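Local structure of ferulic acid decarboxylase 1 (Candida dubliniensis, 4ZAD) at residues Phe105-Arg110 with Tyr243-Leu247; Leu3-Leu7 with Cys248-Val252; Ala371-Thr376 with Gly417-Ile422; Val351-Ile355 with Glu378-Leu382. The protein is a prenylated-FMN- and manganese-binding decarboxylase that probably converts ferulic, coumaric and cinnamic acids reversibly to their vinyl products. All coordinates share one frame; numbering follows the deposited sequence.

Interaction 1 (Phe105-Arg110 with Tyr243-Leu247); sequences FLVANR and YIGGL
Two helices of the UbiD fold meet here: the C-terminal end of helix 99-108, with Asn109 and Arg110 just past it, packs against helix 240-247, the helix that begins with the manganese ligand Glu240. Tyr243 has the largest share of the contact, followed by Leu247. The tyrosine CG lies anti to the backbone N (chi1 -178°), which sends the ring out across the gap until Tyr243 OH donates to Leu106 O at 2.9 Å. The hydroxyl stands above the carbonyl plane, with a C=O...donor angle of only 98°, and comes close to Leu106 CB as well. Arg110 and Leu247 sandwich the ring between them. On one face Arg110 CD makes a CH-pi contact, 4.0 Å from the Tyr243 centroid; over the opposite face Leu247 CD1 sits above the ring centre, 3.5 Å from its plane. The guanidinium is turned almost perpendicular to the ring, and its NE leads off to a salt bridge with Glu341. At the ring edge Asn109 O approaches Tyr243 CE1 to 3.2 Å.

Leu247 extends the packing with its other branch, CD2, which is wedged among Phe105 CE2 (3.6 Å), Leu106 CD2 and Asn109 CB. Helix 224-230 covers this region through Val229, which touches both Tyr243 and Leu247, and helix 334-347 backs Leu106. The Asn109 amide turns back on its own helix end: Asn109 ND2 donates to Phe105 O over 2.9 Å, nearly straight, while Asn109 N reaches the same oxygen from the other face of its plane.

Interaction 2 (Leu3-Leu7 with Cys248-Val252); sequences LNPAL and CNQAV
Leu7 N donates to Asn4 O over 3.0 Å and closes a beta turn through Pro5 and Ala6, the turn that presents Ala6 and Leu7 to the loop 248-252. A weak bond from Ala6 N to Asn4 OD1 braces the same turn from the Asn4 side chain, and Asn4 N is held in turn by Asp11 at the start of helix 9-19. Across the contact there is no hydrogen bond; the grip is apolar and centres on Leu7, whose two methyls part to different partners. Leu7 CD1 lies 3.5 Å from Cys248 SG and also lies 4.4 Å from Val252 CG2. Cys248 SG, anti to the carbonyl carbon (chi1 -51°), is directed at the 3-7 segment, where it also meets Ala6 CB at 4.2 Å.

The segment 248-252 follows helix 240-247, which ends in a Schellman motif with Asn249 at positive phi; beyond that reversal the chain runs on to strand 253-256. The N-terminal arm packs on the exit of this helix of the flavin-binding domain through Ala6 and Leu7. Backbone bonds tie Ala6 to Ala225 and Val252 to Val119. On the solvent side the extended Gln250 lays one face of its amide over the second methyl, with Leu7 CD2 3.5 Å from Gln250 CD and almost as near to its OE1 and NE2.

Interaction 3 (Ala371-Thr376 with Gly417-Ile422); sequences AVKINT and GDDIDI
In the mixed sheet of the UbiD C-terminal domain, strand 369-374 meets the turn after its parallel neighbour, strand 412-417, in a closely packed side and a looser outer one. On the packed side Ala371 CB rests on Ile422 CB at 3.8 Å, and Ile422 CG2 goes on to Lys373 CB. The Lys373 chain, fully extended with CG anti to the backbone N (chi1 -178°), buries the largest area of the contact as it runs alongside the turn, Lys373 CE coming within 3.2 Å of Ile420 O.

The looser side is where this partly exposed lysine ends: its ammonium makes no hydrogen bond to either turn carbonyl nearby, and Lys373 NZ forms a long, weak ion pair with Glu357.

Farther along, Gly417 CA makes a CA-H...O contact with Ile374 O, and the type I turn from Gly417 to Ile420 sets Asp418 against the start of helix 376-381. Asn375, the N-cap of that helix, bonds through OD1 to Glu378 N, and the Asp418 carboxylate adds a negative charge that would suit the helix dipole. Asp418 OD2 accepts twice: from Thr376 OG1 at 3.1 Å, nearly along its C-O axis, and from Thr376 N at 3.1 Å on the anti side, with an N-H...O angle of 163°.

Interaction 4 (Val351-Ile355 with Glu378-Leu382); sequences VLSKI and ELVKL
Leu382 lays its CD1 methyl over Ile355, 3.6 Å from Ile355 CG2 and 3.8 Å from Ile355 CD1, the two side chains crossing at about a right angle. Ile355 CG2, anti to the carbonyl carbon (with CG1 at chi1 60°), lies against the helix backbone, 3.8 Å from Glu378 O. Val351 CG1 reaches the same leucine methyl from another direction, 4.0 Å from Leu382 CD1, so CD1 is the shared point of the apolar contact.

The other methyl of Leu382, CD2, meets the exposed Lys354, 3.7 Å from Lys354 NZ, at the end of a lysine chain bent in its last two torsions. Beside it, Glu378 CG rests against Lys354 O at 3.5 Å. The Glu378 carboxylate is engaged within its own helix, where Lys381 NZ forms a salt bridge with Glu378 OE2 at 2.9 Å, approaching from above the carboxylate plane; Lys354 NZ is too far for an ion pair.

Behind these residues, helix 386-399 supports Val351 through Leu392 and Ile355 through Leu389. The contact thus joins the short, weakly bonded helix 352-355, which leads into edge strand 356-360, to helix 376-381, which leaves the adjacent antiparallel strand 369-374.

The contacts form two pairs. Interactions 1 and 2 lie 12 Å apart between centres and are continuous through helix 240-247 and its exit: Gly245 O and Gln250 N, 2.9 Å apart, probably hydrogen-bond, and Ile244 CG2 packs on Val252 CG2. This pair borders the cofactor site, with the Tyr243 side chain about 9 Å from the manganese ion and the Val252 side chain about 4 Å from that of the flavin-binding Trp175. Interactions 3 and 4, also 12 Å apart between centres, touch just past strand 369-374, where Asn375 N probably bonds to Ile355 O at 2.8 Å. They lie away from the annotated sites, about 25 and 26 Å from interaction 1 between centres.

Interaction 1 (Phe105-Arg110 with Tyr243-Leu247)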
loop_
_atom_site.group_PDB
_atom_site.type_symbol
_atom_site.label_atom_id
_atom_site.label_comp_id
_atom_site.label_asym_id
_atom_site.label_seq_id
_atom_site.Cartn_x
_atom_site.Cartn_y
_atom_site.Cartn_z
ATOM N N PHE A 105 -1.071 26.228 2.387
ATOM C CA PHE A 105 -1.169 27.483 1.666
ATOM C C PHE A 105 -2.599 27.748 1.142
ATOM O O PHE A 105 -3.112 28.869 1.277
ATOM C CB PHE A 105 -0.137 27.518 0.559
ATOM C CG PHE A 105 -0.138 28.800 -0.221
ATOM C CD1 PHE A 105 0.370 29.969 0.332
ATOM C CD2 PHE A 105 -0.656 28.840 -1.515
ATOM C CE1 PHE A 105 0.374 31.166 -0.403
ATOM C CE2 PHE A 105 -0.676 30.033 -2.252
ATOM C CZ PHE A 105 -0.153 31.202 -1.699
ATOM N N LEU A 106 -3.238 26.719 0.570
ATOM C CA LEU A 106 -4.615 26.814 0.097
ATOM C C LEU A 106 -5.556 27.037 1.289
ATOM O O LEU A 106 -6.339 27.958 1.298
ATOM C CB LEU A 106 -5.022 25.571 -0.683
ATOM C CG LEU A 106 -4.291 25.224 -1.987
ATOM C CD1 LEU A 106 -4.367 23.705 -2.285
ATOM C CD2 LEU A 106 -4.750 26.064 -3.234
ATOM N N VAL A 107 -5.480 26.197 2.297
ATOM C CA VAL A 107 -6.251 26.425 3.517
ATOM C C VAL A 107 -6.059 27.851 4.052
ATOM O O VAL A 107 -7.034 28.542 4.358
ATOM C CB VAL A 107 -5.883 25.361 4.604
ATOM C CG1 VAL A 107 -6.393 25.760 5.988
ATOM C CG2 VAL A 107 -6.415 23.981 4.162
ATOM N N ALA A 108 -4.808 28.295 4.125
ATOM C CA ALA A 108 -4.479 29.608 4.682
ATOM C C ALA A 108 -5.209 30.713 3.942
ATOM O O ALA A 108 -5.644 31.694 4.554
ATOM C CB ALA A 108 -3.009 29.843 4.627
ATOM N N ASN A 109 -5.366 30.536 2.629
ATOM C CA ASN A 109 -5.964 31.566 1.771
ATOM C C ASN A 109 -7.485 31.402 1.503
ATOM O O ASN A 109 -8.061 32.123 0.674
ATOM C CB ASN A 109 -5.153 31.679 0.473
ATOM C CG ASN A 109 -3.827 32.464 0.659
ATOM O OD1 ASN A 109 -3.785 33.685 0.466
ATOM N ND2 ASN A 109 -2.745 31.755 0.998
ATOM N N ARG A 110 -8.132 30.515 2.256
ATOM C CA ARG A 110 -9.583 30.281 2.146
ATOM C C ARG A 110 -10.508 31.276 2.880
ATOM O O ARG A 110 -11.682 31.328 2.619
ATOM C CB ARG A 110 -9.944 28.823 2.537
ATOM C CG ARG A 110 -9.871 27.842 1.352
ATOM C CD ARG A 110 -11.042 27.988 0.396
ATOM N NE ARG A 110 -12.209 27.312 0.933
ATOM C CZ ARG A 110 -13.261 27.900 1.516
ATOM N NH1 ARG A 110 -13.361 29.214 1.617
ATOM N NH2 ARG A 110 -14.253 27.156 1.982
ATOM N N TYR A 243 -10.955 33.577 -5.187
ATOM C CA TYR A 243 -9.964 32.773 -4.457
ATOM C C TYR A 243 -8.699 32.708 -5.284
ATOM O O TYR A 243 -7.614 32.846 -4.745
ATOM C CB TYR A 243 -10.509 31.388 -4.203
ATOM C CG TYR A 243 -9.664 30.405 -3.419
ATOM C CD1 TYR A 243 -9.145 30.704 -2.151
ATOM C CD2 TYR A 243 -9.491 29.115 -3.885
ATOM C CE1 TYR A 243 -8.414 29.746 -1.429
ATOM C CE2 TYR A 243 -8.771 28.154 -3.161
ATOM C CZ TYR A 243 -8.243 28.468 -1.943
ATOM O OH TYR A 243 -7.521 27.500 -1.282
ATOM N N ILE A 244 -8.814 32.555 -6.602
ATOM C CA ILE A 244 -7.591 32.481 -7.426
ATOM C C ILE A 244 -6.776 33.765 -7.270
ATOM O O ILE A 244 -5.563 33.711 -7.091
ATOM C CB ILE A 244 -7.859 32.163 -8.920
ATOM C CG1 ILE A 244 -8.480 30.744 -9.079
ATOM C CG2 ILE A 244 -6.589 32.265 -9.694
ATOM C CD1 ILE A 244 -9.409 30.620 -10.221
ATOM N N GLY A 245 -7.462 34.897 -7.287
ATOM C CA GLY A 245 -6.830 36.193 -7.041
ATOM C C GLY A 245 -6.029 36.301 -5.725
ATOM O O GLY A 245 -4.883 36.752 -5.709
ATOM N N GLY A 246 -6.622 35.859 -4.629
ATOM C CA GLY A 246 -5.932 35.893 -3.357
ATOM C C GLY A 246 -4.674 35.042 -3.446
ATOM O O GLY A 246 -3.579 35.479 -3.104
ATOM N N LEU A 247 -4.847 33.822 -3.933
ATOM C CA LEU A 247 -3.764 32.872 -4.020
ATOM C C LEU A 247 -2.596 33.503 -4.780
ATOM O O LEU A 247 -1.433 33.298 -4.426
ATOM C CB LEU A 247 -4.264 31.573 -4.695
ATOM C CG LEU A 247 -5.144 30.676 -3.819
ATOM C CD1 LEU A 247 -5.984 29.702 -4.631
ATOM C CD2 LEU A 247 -4.257 29.939 -2.844
#

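Interaction 2 (Leu3-Leu7 with Cys248-Val252)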
loop_
_atom_site.group_PDB
_atom_site.type_symbol
_atom_site.label_atom_id
_atom_site.label_comp_id
_atom_site.label_asym_id
_atom_site.label_seq_id
_atom_site.Cartn_x
_atom_site.Cartn_y
_atom_site.Cartn_z
ATOM N N LEU A 3 9.001 34.156 -15.377
ATOM C CA LEU A 3 8.679 35.063 -14.222
ATOM C C LEU A 3 7.446 34.609 -13.355
ATOM O O LEU A 3 7.677 34.232 -12.216
ATOM C CB LEU A 3 8.588 36.556 -14.660
ATOM C CG LEU A 3 9.628 37.606 -14.151
ATOM C CD1 LEU A 3 9.427 39.038 -14.798
ATOM C CD2 LEU A 3 9.678 37.731 -12.577
ATOM N N ASN A 4 6.183 34.627 -13.822
ATOM C CA ASN A 4 5.046 34.234 -12.908
ATOM C C ASN A 4 4.159 33.023 -13.291
ATOM O O ASN A 4 3.070 33.184 -13.800
ATOM C CB ASN A 4 4.110 35.412 -12.564
ATOM C CG ASN A 4 3.159 35.089 -11.349
ATOM O OD1 ASN A 4 3.318 34.077 -10.604
ATOM N ND2 ASN A 4 2.211 35.983 -11.126
ATOM N N PRO A 5 4.594 31.813 -12.931
ATOM C CA PRO A 5 3.927 30.605 -13.395
ATOM C C PRO A 5 2.527 30.376 -12.772
ATOM O O PRO A 5 1.757 29.563 -13.278
ATOM C CB PRO A 5 4.916 29.520 -13.000
ATOM C CG PRO A 5 5.512 30.084 -11.715
ATOM C CD PRO A 5 5.613 31.516 -11.900
ATOM N N ALA A 6 2.199 31.101 -11.705
ATOM C CA ALA A 6 0.855 31.045 -11.131
ATOM C C ALA A 6 -0.155 31.663 -12.098
ATOM O O ALA A 6 -1.277 31.191 -12.248
ATOM C CB ALA A 6 0.799 31.759 -9.761
ATOM N N LEU A 7 0.260 32.711 -12.773
ATOM C CA LEU A 7 -0.667 33.508 -13.543
ATOM C C LEU A 7 -0.552 33.291 -15.044
ATOM O O LEU A 7 -1.426 33.722 -15.792
ATOM C CB LEU A 7 -0.427 34.985 -13.207
ATOM C CG LEU A 7 -1.445 35.842 -12.446
ATOM C CD1 LEU A 7 -2.682 35.088 -11.908
ATOM C CD2 LEU A 7 -0.712 36.612 -11.355
ATOM N N CYS A 248 -2.911 34.290 -5.804
ATOM C CA CYS A 248 -1.879 34.955 -6.568
ATOM C C CYS A 248 -1.504 36.361 -6.017
ATOM O O CYS A 248 -0.674 37.038 -6.617
ATOM C CB CYS A 248 -2.306 35.068 -8.042
ATOM S SG CYS A 248 -2.859 33.532 -8.805
ATOM N N ASN A 249 -2.082 36.773 -4.882
ATOM C CA ASN A 249 -1.953 38.156 -4.371
ATOM C C ASN A 249 -2.082 39.169 -5.520
ATOM O O ASN A 249 -1.353 40.135 -5.601
ATOM C CB ASN A 249 -0.640 38.371 -3.550
ATOM C CG ASN A 249 -0.664 39.708 -2.697
ATOM O OD1 ASN A 249 -1.591 39.957 -1.888
ATOM N ND2 ASN A 249 0.358 40.565 -2.901
ATOM N N GLN A 250 -3.027 38.908 -6.410
ATOM C CA GLN A 250 -3.155 39.632 -7.648
ATOM C C GLN A 250 -4.393 39.207 -8.458
ATOM O O GLN A 250 -4.545 38.051 -8.778
ATOM C CB GLN A 250 -1.933 39.390 -8.531
ATOM C CG GLN A 250 -2.057 40.172 -9.816
ATOM C CD GLN A 250 -0.882 40.073 -10.696
ATOM O OE1 GLN A 250 0.249 39.865 -10.244
ATOM N NE2 GLN A 250 -1.130 40.243 -11.994
ATOM N N ALA A 251 -5.219 40.188 -8.830
ATOM C CA ALA A 251 -6.389 40.035 -9.698
ATOM C C ALA A 251 -6.100 39.273 -10.995
ATOM O O ALA A 251 -5.260 39.708 -11.782
ATOM C CB ALA A 251 -6.909 41.414 -10.078
ATOM N N VAL A 252 -6.849 38.207 -11.267
ATOM C CA VAL A 252 -6.753 37.584 -12.569
ATOM C C VAL A 252 -7.256 38.518 -13.665
ATOM O O VAL A 252 -8.431 38.884 -13.730
ATOM C CB VAL A 252 -7.508 36.251 -12.674
ATOM C CG1 VAL A 252 -7.231 35.607 -14.067
ATOM C CG2 VAL A 252 -7.084 35.307 -11.543
#

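Interaction 3 (Ala371-Thr376 with Gly417-Ile422)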
loop_
_atom_site.group_PDB
_atom_site.type_symbol
_atom_site.label_atom_id
_atom_site.label_comp_id
_atom_site.label_asym_id
_atom_site.label_seq_id
_atom_site.Cartn_x
_atom_site.Cartn_y
_atom_site.Cartn_z
ATOM N N ALA A 371 -7.332 9.775 4.681
ATOM C CA ALA A 371 -6.707 9.570 5.971
ATOM C C ALA A 371 -6.972 10.812 6.779
ATOM O O ALA A 371 -6.852 11.936 6.242
ATOM C CB ALA A 371 -5.199 9.348 5.807
ATOM N N VAL A 372 -7.301 10.621 8.060
ATOM C CA VAL A 372 -7.526 11.741 8.997
ATOM C C VAL A 372 -6.616 11.638 10.205
ATOM O O VAL A 372 -6.800 10.776 11.032
ATOM C CB VAL A 372 -8.981 11.722 9.467
ATOM C CG1 VAL A 372 -9.212 12.726 10.593
ATOM C CG2 VAL A 372 -9.885 12.004 8.271
ATOM N N LYS A 373 -5.629 12.502 10.302
ATOM C CA LYS A 373 -4.633 12.389 11.362
ATOM C C LYS A 373 -5.069 13.126 12.645
ATOM O O LYS A 373 -5.193 14.342 12.647
ATOM C CB LYS A 373 -3.313 12.943 10.868
ATOM C CG LYS A 373 -2.181 12.838 11.874
ATOM C CD LYS A 373 -0.847 13.294 11.272
ATOM C CE LYS A 373 0.280 13.172 12.295
ATOM N NZ LYS A 373 1.543 13.752 11.804
ATOM N N ILE A 374 -5.290 12.369 13.713
ATOM C CA ILE A 374 -5.832 12.820 15.004
ATOM C C ILE A 374 -4.731 12.969 16.042
ATOM O O ILE A 374 -3.951 12.058 16.259
ATOM C CB ILE A 374 -6.828 11.749 15.579
ATOM C CG1 ILE A 374 -7.974 11.469 14.586
ATOM C CG2 ILE A 374 -7.331 12.127 16.931
ATOM C CD1 ILE A 374 -8.679 12.705 14.039
ATOM N N ASN A 375 -4.676 14.141 16.664
ATOM C CA ASN A 375 -3.911 14.399 17.870
ATOM C C ASN A 375 -4.524 13.660 19.073
ATOM O O ASN A 375 -5.540 14.090 19.615
ATOM C CB ASN A 375 -3.939 15.898 18.118
ATOM C CG ASN A 375 -3.069 16.324 19.302
ATOM O OD1 ASN A 375 -3.254 15.861 20.441
ATOM N ND2 ASN A 375 -2.114 17.210 19.032
ATOM N N THR A 376 -3.922 12.553 19.495
ATOM C CA THR A 376 -4.475 11.758 20.621
ATOM C C THR A 376 -4.593 12.512 21.964
ATOM O O THR A 376 -5.530 12.273 22.701
ATOM C CB THR A 376 -3.697 10.424 20.834
ATOM O OG1 THR A 376 -2.303 10.678 21.000
ATOM C CG2 THR A 376 -3.863 9.543 19.635
ATOM N N GLY A 417 -3.966 7.876 14.726
ATOM C CA GLY A 417 -3.279 8.724 15.691
ATOM C C GLY A 417 -2.073 9.393 15.077
ATOM O O GLY A 417 -1.681 9.089 13.948
ATOM N N ASP A 418 -1.465 10.286 15.842
ATOM C CA ASP A 418 -0.603 11.319 15.300
ATOM C C ASP A 418 0.850 10.877 15.199
ATOM O O ASP A 418 1.715 11.712 15.028
ATOM C CB ASP A 418 -0.718 12.591 16.181
ATOM C CG ASP A 418 -0.246 12.339 17.624
ATOM O OD1 ASP A 418 0.984 12.370 17.840
ATOM O OD2 ASP A 418 -1.084 12.006 18.497
ATOM N N ASP A 419 1.120 9.574 15.310
ATOM C CA ASP A 419 2.479 9.004 15.093
ATOM C C ASP A 419 2.711 8.709 13.590
ATOM O O ASP A 419 3.830 8.461 13.148
ATOM C CB ASP A 419 2.657 7.718 15.924
ATOM C CG ASP A 419 1.625 6.629 15.561
ATOM O OD1 ASP A 419 0.385 6.937 15.582
ATOM O OD2 ASP A 419 2.063 5.468 15.252
ATOM N N ILE A 420 1.621 8.736 12.831
ATOM C CA ILE A 420 1.644 8.355 11.430
ATOM C C ILE A 420 1.652 9.606 10.559
ATOM O O ILE A 420 0.703 10.423 10.623
ATOM C CB ILE A 420 0.381 7.510 11.066
ATOM C CG1 ILE A 420 0.336 6.240 11.894
ATOM C CG2 ILE A 420 0.351 7.174 9.609
ATOM C CD1 ILE A 420 1.497 5.431 11.755
ATOM N N ASP A 421 2.704 9.759 9.759
ATOM C CA ASP A 421 2.731 10.789 8.707
ATOM C C ASP A 421 1.823 10.240 7.612
ATOM O O ASP A 421 2.188 9.325 6.888
ATOM C CB ASP A 421 4.175 11.064 8.254
ATOM C CG ASP A 421 4.282 11.946 6.993
ATOM O OD1 ASP A 421 3.269 12.477 6.513
ATOM O OD2 ASP A 421 5.427 12.090 6.456
ATOM N N ILE A 422 0.604 10.763 7.552
ATOM C CA ILE A 422 -0.393 10.243 6.628
ATOM C C ILE A 422 -0.003 10.417 5.156
ATOM O O ILE A 422 -0.625 9.815 4.298
ATOM C CB ILE A 422 -1.823 10.820 6.862
ATOM C CG1 ILE A 422 -1.835 12.355 6.708
ATOM C CG2 ILE A 422 -2.358 10.337 8.186
ATOM C CD1 ILE A 422 -3.195 13.002 6.883
#

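Interaction 4 (Val351-Ile355 with Glu378-Leu382)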
loop_
_atom_site.group_PDB
_atom_site.type_symbol
_atom_site.label_atom_id
_atom_site.label_comp_id
_atom_site.label_asym_id
_atom_site.label_seq_id
_atom_site.Cartn_x
_atom_site.Cartn_y
_atom_site.Cartn_z
ATOM N N VAL A 351 -15.519 21.127 17.133
ATOM C CA VAL A 351 -14.939 19.936 17.782
ATOM C C VAL A 351 -13.745 19.370 17.003
ATOM O O VAL A 351 -12.647 19.178 17.556
ATOM C CB VAL A 351 -15.992 18.823 17.907
ATOM C CG1 VAL A 351 -15.354 17.564 18.440
ATOM C CG2 VAL A 351 -17.161 19.273 18.806
ATOM N N LEU A 352 -13.996 19.104 15.718
ATOM C CA LEU A 352 -13.039 18.468 14.797
ATOM C C LEU A 352 -11.768 19.312 14.585
ATOM O O LEU A 352 -10.694 18.768 14.391
ATOM C CB LEU A 352 -13.748 18.120 13.450
ATOM C CG LEU A 352 -14.254 16.685 13.226
ATOM C CD1 LEU A 352 -14.569 16.058 14.535
ATOM C CD2 LEU A 352 -15.469 16.561 12.275
ATOM N N SER A 353 -11.880 20.629 14.715
ATOM C CA SER A 353 -10.700 21.500 14.652
ATOM C C SER A 353 -9.752 21.390 15.811
ATOM O O SER A 353 -8.621 21.815 15.685
ATOM C CB SER A 353 -11.082 22.963 14.511
ATOM O OG SER A 353 -11.866 23.425 15.615
ATOM N N LYS A 354 -10.189 20.837 16.935
ATOM C CA LYS A 354 -9.308 20.665 18.103
ATOM C C LYS A 354 -8.387 19.445 17.981
ATOM O O LYS A 354 -7.292 19.425 18.565
ATOM C CB LYS A 354 -10.133 20.500 19.395
ATOM C CG LYS A 354 -11.004 21.698 19.850
ATOM C CD LYS A 354 -11.517 21.443 21.298
ATOM C CE LYS A 354 -13.035 21.681 21.532
ATOM N NZ LYS A 354 -13.668 20.605 22.415
ATOM N N ILE A 355 -8.860 18.419 17.262
ATOM C CA ILE A 355 -8.196 17.115 17.192
ATOM C C ILE A 355 -7.615 16.731 15.848
ATOM O O ILE A 355 -6.733 15.892 15.809
ATOM C CB ILE A 355 -9.153 15.950 17.574
ATOM C CG1 ILE A 355 -10.363 15.904 16.642
ATOM C CG2 ILE A 355 -9.557 16.025 19.052
ATOM C CD1 ILE A 355 -11.307 14.775 16.948
ATOM N N GLU A 378 -5.280 15.735 22.569
ATOM C CA GLU A 378 -6.532 16.454 22.524
ATOM C C GLU A 378 -7.689 15.499 22.405
ATOM O O GLU A 378 -8.790 15.880 22.749
ATOM C CB GLU A 378 -6.561 17.416 21.339
ATOM C CG GLU A 378 -5.552 18.510 21.426
ATOM C CD GLU A 378 -5.811 19.459 22.566
ATOM O OE1 GLU A 378 -6.994 19.799 22.829
ATOM O OE2 GLU A 378 -4.813 19.894 23.169
ATOM N N LEU A 379 -7.457 14.290 21.876
ATOM C CA LEU A 379 -8.525 13.295 21.756
ATOM C C LEU A 379 -9.016 12.822 23.118
ATOM O O LEU A 379 -10.211 12.593 23.339
ATOM C CB LEU A 379 -8.081 12.097 20.924
ATOM C CG LEU A 379 -9.202 11.078 20.710
ATOM C CD1 LEU A 379 -10.413 11.787 20.093
ATOM C CD2 LEU A 379 -8.784 9.835 19.885
ATOM N N VAL A 380 -8.093 12.650 24.042
ATOM C CA VAL A 380 -8.476 12.245 25.405
ATOM C C VAL A 380 -9.418 13.282 26.060
ATOM O O VAL A 380 -10.447 12.912 26.649
ATOM C CB VAL A 380 -7.250 11.991 26.296
ATOM C CG1 VAL A 380 -7.689 11.558 27.676
ATOM C CG2 VAL A 380 -6.342 10.943 25.626
ATOM N N LYS A 381 -9.079 14.558 25.915
ATOM C CA LYS A 381 -9.880 15.620 26.501
ATOM C C LYS A 381 -11.373 15.515 26.123
ATOM O O LYS A 381 -12.250 15.756 26.967
ATOM C CB LYS A 381 -9.330 16.983 26.110
ATOM C CG LYS A 381 -7.933 17.277 26.696
ATOM C CD LYS A 381 -7.305 18.610 26.151
ATOM C CE LYS A 381 -5.766 18.636 26.411
ATOM N NZ LYS A 381 -5.067 19.941 26.078
ATOM N N LEU A 382 -11.659 15.135 24.880
ATOM C CA LEU A 382 -13.029 14.980 24.387
ATOM C C LEU A 382 -13.826 13.907 25.100
ATOM O O LEU A 382 -15.054 13.923 25.054
ATOM C CB LEU A 382 -13.026 14.636 22.889
ATOM C CG LEU A 382 -12.607 15.707 21.899
ATOM C CD1 LEU A 382 -12.782 15.180 20.465
ATOM C CD2 LEU A 382 -13.472 16.908 22.139
#